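Local coordinates for glycosyl hydrolase family 62 protein (Coprinopsis cinerea, PDB 5B6T), which probably releases arabinofuranose side groups from arabinoxylan, acting as a family 62 alpha-L-arabinofuranosidase with a catalytic domain built as a five-bladed beta-propeller, at residues Gln85-Pro91 / Arg270-Gln275; Val142-Ile147 / Glu195-Arg201; Trp222-Trp226 / Ala237-Glu242. The contacts are given in a common frame with arbitrary orientation. Residue numbers count along the deposited sequence, not the author numbering.

Overall arrangement
The three contacts hold the five-bladed propeller at different depths. Contact 2 is the core one: the first strands of two neighbouring blades, 142-148 and 195-202, meet beside the lead ion. They pack through an indole, two side-chain-to-backbone hydrogen bonds, one of them weak, and bridging waters. Contact 1, partly buried, sets the first strand of another blade against a connecting loop through backbone and side-chain hydrogen bonds, and touches contact 2 where Q85 meets W145 and V146. Contact 3 lies farthest from the centre of the chain, yet is largely buried; in the blade containing 195-202, a beta bulge and a salt bridge hold the outer edge. It touches contact 2 through F223 and A196.

Contact 1. Residues Gln85-Pro91 / Arg270-Gln275; sequences QVFYFAP and RSGNDQ
The end of an extended strand, Q85-F89, turning into a 3-10 start at A90-P91, meets the irregular loop R270-Q275. The closest CA pairs are Y88-D274 (4.5 Å) and F89-Q275 (5.2 Å), and 380 Å² is buried. Hydrogen bonds fix both ends and the middle. The long m,t,t side chain of R270 reaches the strand so that V86 O receives both NH1 (2.8 Å) and NH2 (2.9 Å) of R270 at the guanidinium edge. Y88 N donates to N273 O at 2.8 Å, nearly straight. Q275, folded p,m, brings OE1 to A90 N (2.9 Å), so a side-chain amide meets the backbone just where the strand ends. A CA-H...O contact joins D274 CA to Y88 O (3.1 Å). The carbon chain of Q275 packs on two rings: F89 CD1 lies 3.7 Å from Q275 CB, and F87 CD1 4.0 Å from Q275 CA. The loop, between strands 266-268 and 278-279, runs past the end of strand 82-89 and touches neighbouring blades: R270, also salt-bridged to E267, rests on strand 25-34, N273 ND2 binds Y33 O, and Q275 pairs by backbone with C148 of strand 142-148. Q85 OE1 bonds V146 N, while strand 94-100 flanks strand 82-89 within its blade.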
loop_
_atom_site.group_PDB
_atom_site.type_symbol
_atom_site.label_atom_id
_atom_site.label_comp_id
_atom_site.label_asym_id
_atom_site.label_seq_id
_atom_site.Cartn_x
_atom_site.Cartn_y
_atom_site.Cartn_z
ATOM N N GLN A 85 0.813 1.738 -6.232
ATOM C CA GLN A 85 -0.308 2.540 -5.765
ATOM C C GLN A 85 -0.975 3.111 -6.993
ATOM O O GLN A 85 -0.337 3.839 -7.731
ATOM C CB GLN A 85 0.139 3.697 -4.862
ATOM C CG GLN A 85 -1.053 4.512 -4.355
ATOM C CD GLN A 85 -0.683 5.911 -3.938
ATOM O OE1 GLN A 85 0.306 6.479 -4.373
ATOM N NE2 GLN A 85 -1.538 6.496 -3.120
ATOM N N VAL A 86 -2.245 2.794 -7.208
ATOM C CA VAL A 86 -3.001 3.332 -8.335
ATOM C C VAL A 86 -3.972 4.425 -7.905
ATOM O O VAL A 86 -4.634 4.301 -6.879
ATOM C CB VAL A 86 -3.767 2.214 -9.116
ATOM C CG1 VAL A 86 -4.874 1.571 -8.282
ATOM C CG2 VAL A 86 -4.340 2.767 -10.425
ATOM N N PHE A 87 -4.111 5.461 -8.719
ATOM C CA PHE A 87 -5.112 6.516 -8.472
ATOM C C PHE A 87 -5.311 7.308 -9.751
ATOM O O PHE A 87 -4.459 7.284 -10.643
ATOM C CB PHE A 87 -4.729 7.487 -7.318
ATOM C CG PHE A 87 -3.404 8.165 -7.503
ATOM C CD1 PHE A 87 -3.321 9.406 -8.130
ATOM C CD2 PHE A 87 -2.229 7.602 -7.004
ATOM C CE1 PHE A 87 -2.104 10.023 -8.324
ATOM C CE2 PHE A 87 -1.004 8.231 -7.209
ATOM C CZ PHE A 87 -0.959 9.457 -7.821
ATOM N N TYR A 88 -6.423 8.023 -9.821
ATOM C CA TYR A 88 -6.744 8.833 -10.982
ATOM C C TYR A 88 -6.386 10.255 -10.666
ATOM O O TYR A 88 -6.939 10.848 -9.711
ATOM C CB TYR A 88 -8.239 8.716 -11.283
ATOM C CG TYR A 88 -8.723 9.465 -12.487
ATOM C CD1 TYR A 88 -8.408 9.038 -13.779
ATOM C CD2 TYR A 88 -9.570 10.528 -12.340
ATOM C CE1 TYR A 88 -8.881 9.713 -14.893
ATOM C CE2 TYR A 88 -10.049 11.209 -13.440
ATOM C CZ TYR A 88 -9.703 10.799 -14.709
ATOM O OH TYR A 88 -10.237 11.460 -15.814
ATOM N N PHE A 89 -5.471 10.825 -11.440
ATOM C CA PHE A 89 -5.071 12.219 -11.244
ATOM C C PHE A 89 -5.975 13.074 -12.108
ATOM O O PHE A 89 -5.730 13.294 -13.308
ATOM C CB PHE A 89 -3.597 12.458 -11.571
ATOM C CG PHE A 89 -3.110 13.802 -11.123
ATOM C CD1 PHE A 89 -2.903 14.051 -9.783
ATOM C CD2 PHE A 89 -2.925 14.843 -12.027
ATOM C CE1 PHE A 89 -2.499 15.285 -9.342
ATOM C CE2 PHE A 89 -2.502 16.088 -11.595
ATOM C CZ PHE A 89 -2.297 16.317 -10.262
ATOM N N ALA A 90 -7.065 13.514 -11.498
ATOM C CA ALA A 90 -8.178 14.109 -12.245
ATOM C C ALA A 90 -7.788 15.322 -13.087
ATOM O O ALA A 90 -8.270 15.442 -14.226
ATOM C CB ALA A 90 -9.317 14.419 -11.295
ATOM N N PRO A 91 -6.897 16.193 -12.589
ATOM C CA PRO A 91 -6.562 17.378 -13.427
ATOM C C PRO A 91 -5.951 17.040 -14.796
ATOM O O PRO A 91 -6.104 17.810 -15.742
ATOM C CB PRO A 91 -5.578 18.144 -12.545
ATOM C CG PRO A 91 -5.999 17.789 -11.145
ATOM C CD PRO A 91 -6.372 16.342 -11.216
ATOM N N ARG A 270 -11.349 2.449 -0.803
ATOM C CA ARG A 270 -11.543 3.894 -0.799
ATOM C C ARG A 270 -12.980 4.297 -1.098
ATOM O O ARG A 270 -13.753 3.497 -1.571
ATOM C CB ARG A 270 -10.615 4.526 -1.844
ATOM C CG ARG A 270 -9.165 4.072 -1.765
ATOM C CD ARG A 270 -8.337 4.752 -2.834
ATOM N NE ARG A 270 -7.113 4.008 -3.035
ATOM C CZ ARG A 270 -6.369 4.092 -4.122
ATOM N NH1 ARG A 270 -6.646 4.975 -5.059
ATOM N NH2 ARG A 270 -5.331 3.286 -4.248
ATOM N N SER A 271 -13.320 5.548 -0.809
ATOM C CA SER A 271 -14.627 6.075 -1.168
ATOM C C SER A 271 -14.602 6.752 -2.523
ATOM O O SER A 271 -15.668 7.131 -3.050
ATOM C CB SER A 271 -15.081 7.079 -0.117
ATOM O OG SER A 271 -14.114 8.082 0.040
ATOM N N GLY A 272 -13.416 6.886 -3.113
ATOM C CA GLY A 272 -13.263 7.516 -4.423
ATOM C C GLY A 272 -11.858 7.267 -4.926
ATOM O O GLY A 272 -10.976 6.944 -4.122
ATOM N N ASN A 273 -11.653 7.433 -6.237
ATOM C CA ASN A 273 -10.447 6.968 -6.891
ATOM C C ASN A 273 -9.461 8.040 -7.276
ATOM O O ASN A 273 -8.436 7.701 -7.854
ATOM C CB ASN A 273 -10.822 6.132 -8.122
ATOM C CG ASN A 273 -11.618 4.901 -7.731
ATOM O OD1 ASN A 273 -11.441 4.402 -6.623
ATOM N ND2 ASN A 273 -12.512 4.435 -8.603
ATOM N N ASP A 274 -9.756 9.291 -6.932
ATOM C CA ASP A 274 -8.904 10.392 -7.326
ATOM C C ASP A 274 -7.695 10.593 -6.429
ATOM O O ASP A 274 -7.441 9.818 -5.505
ATOM C CB ASP A 274 -9.706 11.681 -7.591
ATOM C CG ASP A 274 -10.080 12.449 -6.349
ATOM O OD1 ASP A 274 -9.627 12.113 -5.248
ATOM O OD2 ASP A 274 -10.867 13.431 -6.486
ATOM N N GLN A 275 -6.923 11.623 -6.744
ATOM C CA GLN A 275 -5.665 11.883 -6.079
ATOM C C GLN A 275 -5.774 12.317 -4.634
ATOM O O GLN A 275 -4.738 12.513 -3.980
ATOM C CB GLN A 275 -4.875 12.946 -6.868
ATOM C CG GLN A 275 -5.429 14.353 -6.830
ATOM C CD GLN A 275 -6.648 14.595 -7.714
ATOM O OE1 GLN A 275 -7.013 13.784 -8.581
ATOM N NE2 GLN A 275 -7.281 15.771 -7.514
#

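Contact 2. Residues Val142-Ile147 / Glu195-Arg201; sequences VDMWVI and EAANVYR
Two strands run side by side in nearly the same direction, 11° apart and 6.3 Å at closest approach, but are spaced by side chains instead of being joined into one sheet. D143 (65/68) and A196 (62/60) both take positive phi where their CA atoms come to 5.3 Å; the gap then widens to 6.9 Å at W145-N198. The main bump is W145 (chi1 t, chi2 -84°), its indole laid over the opposite backbone: N198 CA sits 4.0 Å from the centroid of its six-membered ring in a CH-pi contact, and W145 NE1 donates to V199 O (2.9 Å). That ring's edge also meets the face of Y200 in an offset edge-to-face pair, centroids 5.3 Å apart and planes at 82°. I147 CD1 fills the next hollow, 3.5 Å from V199 O. D143 OD2 accepts a weak bond from A196 N (2.9 Å). The gap between D143 and A197 holds water 1, joining D143 O (2.8 Å) to A197 N (2.9 Å), and water 2, 2.7 Å from A197 O. A lead ion about 3 Å from the side chain of E195, which is salt-bridged to R221, and a glycerol, probably from the crystallisation liquor, on D143 OD1 are consistent with a ligand pocket. These first strands of adjacent blades are backed by strands 152-158 and 207-215.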
loop_
_atom_site.group_PDB
_atom_site.type_symbol
_atom_site.label_atom_id
_atom_site.label_comp_id
_atom_site.label_asym_id
_atom_site.label_seq_id
_atom_site.Cartn_x
_atom_site.Cartn_y
_atom_site.Cartn_z
ATOM N N VAL A 142 11.605 2.279 -0.025
ATOM C CA VAL A 142 10.458 1.500 -0.434
ATOM C C VAL A 142 9.135 2.200 -0.153
ATOM O O VAL A 142 9.068 3.144 0.605
ATOM C CB VAL A 142 10.453 0.092 0.239
ATOM C CG1 VAL A 142 11.693 -0.686 -0.197
ATOM C CG2 VAL A 142 10.286 0.138 1.762
ATOM N N ASP A 143 8.094 1.685 -0.815
ATOM C CA ASP A 143 6.684 1.927 -0.457
ATOM C C ASP A 143 6.267 3.378 -0.632
ATOM O O ASP A 143 6.002 4.117 0.336
ATOM C CB ASP A 143 6.387 1.356 0.943
ATOM C CG ASP A 143 6.682 -0.124 1.019
ATOM O OD1 ASP A 143 6.695 -0.779 -0.042
ATOM O OD2 ASP A 143 6.871 -0.667 2.129
ATOM N N MET A 144 6.232 3.747 -1.901
ATOM C CA MET A 144 5.989 5.112 -2.347
ATOM C C MET A 144 4.494 5.370 -2.375
ATOM O O MET A 144 3.744 4.582 -2.969
ATOM C CB MET A 144 6.568 5.284 -3.758
ATOM C CG MET A 144 7.977 4.755 -3.925
ATOM S SD MET A 144 9.159 5.603 -2.872
ATOM C CE MET A 144 10.609 4.562 -3.115
ATOM N N TRP A 145 4.073 6.480 -1.768
ATOM C CA TRP A 145 2.649 6.791 -1.640
ATOM C C TRP A 145 2.362 8.262 -1.876
ATOM O O TRP A 145 2.925 9.131 -1.174
ATOM C CB TRP A 145 2.184 6.375 -0.237
ATOM C CG TRP A 145 0.726 6.630 0.003
ATOM C CD1 TRP A 145 0.139 7.810 0.403
ATOM C CD2 TRP A 145 -0.330 5.689 -0.117
ATOM N NE1 TRP A 145 -1.205 7.651 0.486
ATOM C CE2 TRP A 145 -1.530 6.353 0.197
ATOM C CE3 TRP A 145 -0.382 4.342 -0.455
ATOM C CZ2 TRP A 145 -2.779 5.710 0.152
ATOM C CZ3 TRP A 145 -1.604 3.724 -0.513
ATOM C CH2 TRP A 145 -2.784 4.395 -0.185
ATOM N N VAL A 146 1.463 8.548 -2.814
ATOM C CA VAL A 146 1.006 9.904 -3.119
ATOM C C VAL A 146 -0.365 10.164 -2.514
ATOM O O VAL A 146 -1.264 9.334 -2.591
ATOM C CB VAL A 146 0.961 10.136 -4.655
ATOM C CG1 VAL A 146 0.240 11.444 -4.993
ATOM C CG2 VAL A 146 2.348 10.087 -5.270
ATOM N N ILE A 147 -0.518 11.355 -1.940
ATOM C CA ILE A 147 -1.830 11.913 -1.588
ATOM C C ILE A 147 -1.776 13.416 -1.828
ATOM O O ILE A 147 -0.800 14.083 -1.464
ATOM C CB ILE A 147 -2.278 11.544 -0.153
ATOM C CG1 ILE A 147 -3.609 12.215 0.195
ATOM C CG2 ILE A 147 -1.217 11.862 0.907
ATOM C CD1 ILE A 147 -4.242 11.715 1.459
ATOM N N GLU A 195 7.699 -0.123 7.425
ATOM C CA GLU A 195 7.474 0.199 6.005
ATOM C C GLU A 195 5.974 0.274 5.728
ATOM O O GLU A 195 5.171 0.277 6.673
ATOM C CB GLU A 195 8.150 -0.860 5.126
ATOM C CG GLU A 195 7.626 -2.278 5.332
ATOM C CD GLU A 195 8.459 -3.377 4.701
ATOM O OE1 GLU A 195 9.469 -3.147 4.031
ATOM O OE2 GLU A 195 8.101 -4.574 4.839
ATOM N N ALA A 196 5.611 0.425 4.462
ATOM C CA ALA A 196 4.235 0.255 3.990
ATOM C C ALA A 196 3.271 1.252 4.620
ATOM O O ALA A 196 2.223 0.882 5.155
ATOM C CB ALA A 196 3.765 -1.172 4.215
ATOM N N ALA A 197 3.553 2.523 4.399
ATOM C CA ALA A 197 2.606 3.580 4.762
ATOM C C ALA A 197 1.341 3.575 3.869
ATOM O O ALA A 197 1.389 3.239 2.701
ATOM C CB ALA A 197 3.268 4.946 4.696
ATOM N N ASN A 198 0.215 3.933 4.487
ATOM C CA ASN A 198 -0.966 4.430 3.776
ATOM C C ASN A 198 -1.354 5.760 4.387
ATOM O O ASN A 198 -1.267 5.948 5.609
ATOM C CB ASN A 198 -2.209 3.525 3.908
ATOM C CG ASN A 198 -1.980 2.077 3.516
ATOM O OD1 ASN A 198 -2.007 1.203 4.385
ATOM N ND2 ASN A 198 -1.858 1.802 2.227
ATOM N N VAL A 199 -1.758 6.689 3.535
ATOM C CA VAL A 199 -2.240 7.992 3.977
ATOM C C VAL A 199 -3.530 8.341 3.226
ATOM O O VAL A 199 -3.563 8.340 2.012
ATOM C CB VAL A 199 -1.196 9.107 3.816
ATOM C CG1 VAL A 199 -1.662 10.360 4.557
ATOM C CG2 VAL A 199 0.139 8.630 4.335
ATOM N N TYR A 200 -4.602 8.602 4.002
ATOM C CA TYR A 200 -5.931 8.849 3.441
ATOM C C TYR A 200 -6.598 10.089 4.014
ATOM O O TYR A 200 -6.356 10.435 5.171
ATOM C CB TYR A 200 -6.845 7.692 3.750
ATOM C CG TYR A 200 -6.416 6.362 3.173
ATOM C CD1 TYR A 200 -6.541 6.101 1.822
ATOM C CD2 TYR A 200 -5.901 5.371 3.989
ATOM C CE1 TYR A 200 -6.182 4.875 1.286
ATOM C CE2 TYR A 200 -5.558 4.137 3.479
ATOM C CZ TYR A 200 -5.679 3.899 2.104
ATOM O OH TYR A 200 -5.322 2.658 1.606
ATOM N N ARG A 201 -7.421 10.743 3.192
ATOM C CA ARG A 201 -8.370 11.758 3.691
ATOM C C ARG A 201 -9.567 11.034 4.270
ATOM O O ARG A 201 -10.118 10.119 3.648
ATOM C CB ARG A 201 -8.808 12.672 2.564
ATOM C CG ARG A 201 -9.941 13.626 2.907
ATOM C CD ARG A 201 -9.568 14.594 4.018
ATOM N NE ARG A 201 -10.728 15.376 4.437
ATOM C CZ ARG A 201 -11.247 16.393 3.745
ATOM N NH1 ARG A 201 -10.715 16.780 2.591
ATOM N NH2 ARG A 201 -12.325 17.029 4.218
HETATM O O HOH W 1 5.782 3.849 3.129
HETATM O O HOH W 2 3.314 3.042 0.812
#

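Contact 3. Residues Trp222-Trp226 / Ala237-Glu242; sequences WFRSW and ALADQE
W222-W226 is an extended beta strand, and A237-E242 runs antiparallel along it as an irregular edge. W226 and A237 form a non-hydrogen-bonded pair with CA atoms 4.3 Å apart and side chains diverging; the CA atoms of R224 and D240 come as close, at 4.2 Å, while the backbones have separated by W222 and E242. Between the close pairs lies a classic beta bulge: L238 and A239 both face S225. L238 N donates to S225 O (2.9 Å), and S225 N to A239 O (2.9 Å). The extra residue shifts the register by one, with L238 at phi/psi -111/-88. S225, chi1 p, turns its hydroxyl to the same carbonyl, OG donating to A239 O at 2.8 Å, so that one acceptor serves both backbone and side chain. R224 then grips D240 twice: R224 NE bonds D240 O (2.8 Å), and R224 NH2 makes a salt bridge to D240 OD2 (3.0 Å). Water 3 extends this carboxylate to the indole, accepting from W226 NE1 (2.9 Å) and donating to D240 OD2 (2.9 Å). Where the segments part, W222 (chi1 p) bridges the gap with its ring: E242 CG lies over its six-membered ring, 4.2 Å from the centroid, and E242 OE1 bonds S217 OG. The contact is the outer margin of a propeller blade. Strand 207-215 pairs antiparallel with the other edge of strand 221-228 and separates it from the first strand, 195-202, whereas R192 ties down both R224 and Q241.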
loop_
_atom_site.group_PDB
_atom_site.type_symbol
_atom_site.label_atom_id
_atom_site.label_comp_id
_atom_site.label_asym_id
_atom_site.label_seq_id
_atom_site.Cartn_x
_atom_site.Cartn_y
_atom_site.Cartn_z
ATOM N N TRP A 222 2.173 -6.136 11.729
ATOM C CA TRP A 222 0.949 -5.485 12.175
ATOM C C TRP A 222 0.941 -4.031 11.751
ATOM O O TRP A 222 1.963 -3.522 11.297
ATOM C CB TRP A 222 0.772 -5.611 13.694
ATOM C CG TRP A 222 1.793 -4.885 14.556
ATOM C CD1 TRP A 222 3.127 -5.131 14.633
ATOM C CD2 TRP A 222 1.524 -3.809 15.463
ATOM N NE1 TRP A 222 3.702 -4.280 15.551
ATOM C CE2 TRP A 222 2.752 -3.443 16.055
ATOM C CE3 TRP A 222 0.361 -3.125 15.842
ATOM C CZ2 TRP A 222 2.846 -2.431 17.001
ATOM C CZ3 TRP A 222 0.450 -2.124 16.761
ATOM C CH2 TRP A 222 1.684 -1.786 17.350
ATOM N N PHE A 223 -0.201 -3.365 11.918
ATOM C CA PHE A 223 -0.368 -1.956 11.578
ATOM C C PHE A 223 -0.678 -1.058 12.742
ATOM O O PHE A 223 -1.522 -1.384 13.579
ATOM C CB PHE A 223 -1.463 -1.748 10.490
ATOM C CG PHE A 223 -0.963 -2.110 9.136
ATOM C CD1 PHE A 223 -1.030 -3.443 8.688
ATOM C CD2 PHE A 223 -0.313 -1.173 8.375
ATOM C CE1 PHE A 223 -0.514 -3.779 7.457
ATOM C CE2 PHE A 223 0.229 -1.521 7.151
ATOM C CZ PHE A 223 0.148 -2.826 6.710
ATOM N N ARG A 224 0.000 0.091 12.738
ATOM C CA ARG A 224 -0.274 1.200 13.641
ATOM C C ARG A 224 -0.991 2.290 12.900
ATOM O O ARG A 224 -0.898 2.373 11.681
ATOM C CB ARG A 224 1.037 1.720 14.233
ATOM C CG ARG A 224 1.796 0.650 15.021
ATOM C CD ARG A 224 3.153 1.104 15.509
ATOM N NE ARG A 224 3.073 2.139 16.536
ATOM C CZ ARG A 224 4.002 3.080 16.745
ATOM N NH1 ARG A 224 5.116 3.115 16.007
ATOM N NH2 ARG A 224 3.825 3.985 17.697
ATOM N N SER A 225 -1.695 3.149 13.640
ATOM C CA SER A 225 -2.474 4.228 13.031
ATOM C C SER A 225 -2.399 5.509 13.835
ATOM O O SER A 225 -2.290 5.487 15.079
ATOM C CB SER A 225 -3.940 3.819 12.882
ATOM O OG SER A 225 -4.525 3.441 14.137
ATOM N N TRP A 226 -2.505 6.609 13.090
ATOM C CA TRP A 226 -2.475 7.970 13.619
ATOM C C TRP A 226 -3.437 8.809 12.820
ATOM O O TRP A 226 -3.768 8.474 11.675
ATOM C CB TRP A 226 -1.084 8.600 13.457
ATOM C CG TRP A 226 0.045 7.952 14.145
ATOM C CD1 TRP A 226 0.639 8.367 15.307
ATOM C CD2 TRP A 226 0.795 6.813 13.717
ATOM N NE1 TRP A 226 1.692 7.571 15.629
ATOM C CE2 TRP A 226 1.804 6.590 14.682
ATOM C CE3 TRP A 226 0.715 5.948 12.621
ATOM C CZ2 TRP A 226 2.717 5.531 14.585
ATOM C CZ3 TRP A 226 1.636 4.914 12.534
ATOM C CH2 TRP A 226 2.619 4.738 13.487
ATOM N N ALA A 237 -1.386 9.598 17.836
ATOM C CA ALA A 237 -1.740 8.175 17.894
ATOM C C ALA A 237 -3.246 7.988 17.854
ATOM O O ALA A 237 -3.994 8.761 18.475
ATOM C CB ALA A 237 -1.159 7.510 19.160
ATOM N N LEU A 238 -3.702 6.988 17.099
ATOM C CA LEU A 238 -5.083 6.577 17.097
ATOM C C LEU A 238 -5.054 5.209 17.756
ATOM O O LEU A 238 -5.135 5.122 19.010
ATOM C CB LEU A 238 -5.667 6.585 15.679
ATOM C CG LEU A 238 -7.158 6.239 15.576
ATOM C CD1 LEU A 238 -7.998 7.354 16.201
ATOM C CD2 LEU A 238 -7.559 5.988 14.141
ATOM N N ALA A 239 -4.858 4.148 16.972
ATOM C CA ALA A 239 -4.649 2.803 17.501
ATOM C C ALA A 239 -3.250 2.378 17.081
ATOM O O ALA A 239 -3.003 1.943 15.953
ATOM C CB ALA A 239 -5.706 1.851 16.980
ATOM N N ASP A 240 -2.287 2.569 17.973
ATOM C CA ASP A 240 -0.848 2.456 17.595
ATOM C C ASP A 240 -0.035 1.591 18.555
ATOM O O ASP A 240 1.195 1.651 18.562
ATOM C CB ASP A 240 -0.221 3.846 17.438
ATOM C CG ASP A 240 0.217 4.438 18.759
ATOM O OD1 ASP A 240 -0.538 4.246 19.745
ATOM O OD2 ASP A 240 1.297 5.073 18.797
ATOM N N GLN A 241 -0.717 0.748 19.340
ATOM C CA GLN A 241 -0.030 -0.103 20.298
ATOM C C GLN A 241 -0.405 -1.555 20.096
ATOM O O GLN A 241 -1.464 -1.873 19.548
ATOM C CB GLN A 241 -0.345 0.365 21.726
ATOM C CG GLN A 241 0.057 1.811 22.012
ATOM C CD GLN A 241 1.559 2.053 21.919
ATOM O OE1 GLN A 241 2.376 1.139 22.154
ATOM N NE2 GLN A 241 1.940 3.266 21.523
ATOM N N GLU A 242 0.468 -2.454 20.515
ATOM C CA GLU A 242 0.161 -3.882 20.383
ATOM C C GLU A 242 -1.182 -4.257 21.032
ATOM O O GLU A 242 -1.939 -5.072 20.486
ATOM C CB GLU A 242 1.297 -4.760 20.887
ATOM C CG GLU A 242 2.526 -4.637 20.006
ATOM C CD GLU A 242 3.633 -5.609 20.327
ATOM O OE1 GLU A 242 3.478 -6.450 21.247
ATOM O OE2 GLU A 242 4.649 -5.563 19.592
HETATM O O HOH W 3 2.852 7.492 18.340
#